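Local coordinates for protein Blo t 1 allergen (Blomia tropicalis, PDB 5JT8) that is a mite allergen of the papain family, probably a cysteine protease, in a form that still carries an inhibitor-type propeptide, at residues Ala282-Gly287 with Ile298-Trp303. Residues are numbered along the deposited sequence; the frame is centred on the assembly and turned at random.
Sequences AVILVG and IIRNSW
R300 turns CG anti to its backbone N (chi1 169°) and runs extended to NE, while I284 sets CG1 anti to its carbonyl carbon (chi1 -62°), and the two side chains run alongside each other in the same direction. I284 CD1 rests on the arginine stem, 3.9 Å from R300 CD. Beyond it NH1 bonds T126 O and, from strand 312-316, Y312 OH; NH2 bonds R127 O. The backbones of the same two residues join through I284 N to R300 O and a short return bond, R300 N to I284 O at 2.6 Å. V286 CG1 meets R300 CB, and V286 CG2 crosses I298 CG2 at about a right angle, 3.5 Å away. I298 O takes V286 N, while I298 N bonds G287 O at 2.8 Å from above the carbonyl plane; at G287's backbone angles a CB would jam against V286 O. On the opposite face of the sheet, L285 CD2 packs on I299 CG1 at 3.7 Å, and V283 CG2 meets I299 CG2.

Past R300 the second strand gives way to loop: V283 CG1 still touches N301 OD1 (3.5 Å), but a water links A282 O to S302 OG. N301 OD1 takes H281 NE2 and, well to the side of its C=O direction, S302 N at 2.7 Å. The W303 ring, stacked on H281, has N301 ND2 over one face. This is consistent with the His–Asn pair of papain-like proteases: the hairpin pairing probably helps place N301 beside H281, and the two bonds on OD1 would probably restrain its amide and help orient the imidazole.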
loop_
_atom_site.group_PDB
_atom_site.type_symbol
_atom_site.label_atom_id
_atom_site.label_comp_id
_atom_site.label_asym_id
_atom_site.label_seq_id
_atom_site.Cartn_x
_atom_site.Cartn_y
_atom_site.Cartn_z
ATOM N N ALA A 282 1.248 -0.104 -3.880
ATOM C CA ALA A 282 0.168 0.795 -3.472
ATOM C C ALA A 282 0.000 0.782 -1.960
ATOM O O ALA A 282 -0.019 -0.278 -1.360
ATOM C CB ALA A 282 -1.138 0.404 -4.130
ATOM N N VAL A 283 -0.125 1.961 -1.355
ATOM C CA VAL A 283 -0.395 2.067 0.083
ATOM C C VAL A 283 -1.335 3.245 0.323
ATOM O O VAL A 283 -1.857 3.814 -0.634
ATOM C CB VAL A 283 0.886 2.251 0.911
ATOM C CG1 VAL A 283 1.779 1.009 0.825
ATOM C CG2 VAL A 283 1.655 3.514 0.461
ATOM N N ILE A 284 -1.518 3.620 1.585
ATOM C CA ILE A 284 -2.455 4.674 1.972
ATOM C C ILE A 284 -1.773 5.759 2.805
ATOM O O ILE A 284 -1.036 5.451 3.739
ATOM C CB ILE A 284 -3.642 4.076 2.794
ATOM C CG1 ILE A 284 -4.426 3.057 1.944
ATOM C CG2 ILE A 284 -4.566 5.159 3.330
ATOM C CD1 ILE A 284 -5.383 2.189 2.786
ATOM N N LEU A 285 -2.018 7.022 2.465
ATOM C CA LEU A 285 -1.652 8.131 3.344
ATOM C C LEU A 285 -2.813 8.406 4.275
ATOM O O LEU A 285 -3.942 8.586 3.823
ATOM C CB LEU A 285 -1.309 9.391 2.549
ATOM C CG LEU A 285 -0.083 9.394 1.635
ATOM C CD1 LEU A 285 0.020 10.730 0.891
ATOM C CD2 LEU A 285 1.165 9.145 2.478
ATOM N N VAL A 286 -2.551 8.428 5.576
ATOM C CA VAL A 286 -3.608 8.702 6.526
ATOM C C VAL A 286 -3.359 10.009 7.258
ATOM O O VAL A 286 -4.138 10.396 8.113
ATOM C CB VAL A 286 -3.763 7.580 7.568
ATOM C CG1 VAL A 286 -4.169 6.260 6.898
ATOM C CG2 VAL A 286 -2.502 7.432 8.394
ATOM N N GLY A 287 -2.266 10.683 6.922
ATOM C CA GLY A 287 -1.976 11.968 7.529
ATOM C C GLY A 287 -0.543 12.445 7.426
ATOM O O GLY A 287 0.259 11.931 6.644
ATOM N N ILE A 298 2.321 10.060 6.999
ATOM C CA ILE A 298 1.966 8.814 7.687
ATOM C C ILE A 298 1.385 7.809 6.693
ATOM O O ILE A 298 0.340 8.048 6.069
ATOM C CB ILE A 298 0.966 9.036 8.820
ATOM C CG1 ILE A 298 1.428 10.191 9.728
ATOM C CG2 ILE A 298 0.781 7.742 9.606
ATOM C CD1 ILE A 298 0.369 10.658 10.733
ATOM N N ILE A 299 2.081 6.688 6.542
ATOM C CA ILE A 299 1.732 5.679 5.548
ATOM C C ILE A 299 1.131 4.439 6.176
ATOM O O ILE A 299 1.743 3.801 7.036
ATOM C CB ILE A 299 2.970 5.288 4.720
ATOM C CG1 ILE A 299 3.330 6.434 3.771
ATOM C CG2 ILE A 299 2.724 4.008 3.921
ATOM C CD1 ILE A 299 4.543 6.146 2.909
ATOM N N ARG A 300 -0.083 4.100 5.761
ATOM C CA ARG A 300 -0.669 2.818 6.151
ATOM C C ARG A 300 -0.325 1.751 5.123
ATOM O O ARG A 300 -0.746 1.833 3.956
ATOM C CB ARG A 300 -2.183 2.920 6.294
ATOM C CG ARG A 300 -2.872 1.576 6.447
ATOM C CD ARG A 300 -4.368 1.759 6.531
ATOM N NE ARG A 300 -5.083 0.485 6.485
ATOM C CZ ARG A 300 -5.623 -0.109 7.545
ATOM N NH1 ARG A 300 -5.525 0.441 8.752
ATOM N NH2 ARG A 300 -6.258 -1.257 7.400
ATOM N N ASN A 301 0.432 0.751 5.564
ATOM C CA ASN A 301 0.921 -0.301 4.678
ATOM C C ASN A 301 0.105 -1.579 4.910
ATOM O O ASN A 301 -0.664 -1.653 5.866
ATOM C CB ASN A 301 2.417 -0.533 4.919
ATOM C CG ASN A 301 3.115 -1.237 3.760
ATOM O OD1 ASN A 301 2.477 -1.729 2.833
ATOM N ND2 ASN A 301 4.440 -1.294 3.823
ATOM N N SER A 302 0.266 -2.566 4.032
ATOM C CA SER A 302 -0.472 -3.824 4.127
ATOM C C SER A 302 0.467 -5.024 4.282
ATOM O O SER A 302 0.290 -6.063 3.633
ATOM C CB SER A 302 -1.363 -4.008 2.895
ATOM O OG SER A 302 -0.606 -3.902 1.692
ATOM N N TRP A 303 1.467 -4.876 5.151
ATOM C CA TRP A 303 2.465 -5.925 5.357
ATOM C C TRP A 303 2.494 -6.422 6.805
ATOM O O TRP A 303 3.527 -6.883 7.288
ATOM C CB TRP A 303 3.856 -5.425 4.963
ATOM C CG TRP A 303 4.030 -5.144 3.481
ATOM C CD1 TRP A 303 3.210 -5.535 2.468
ATOM C CD2 TRP A 303 5.110 -4.427 2.870
ATOM N NE1 TRP A 303 3.707 -5.110 1.266
ATOM C CE2 TRP A 303 4.870 -4.416 1.483
ATOM C CE3 TRP A 303 6.251 -3.783 3.364
ATOM C CZ2 TRP A 303 5.731 -3.790 0.576
ATOM C CZ3 TRP A 303 7.108 -3.153 2.462
ATOM C CH2 TRP A 303 6.842 -3.165 1.084
HETATM O O HOH W 1 -1.471 -1.321 0.742
#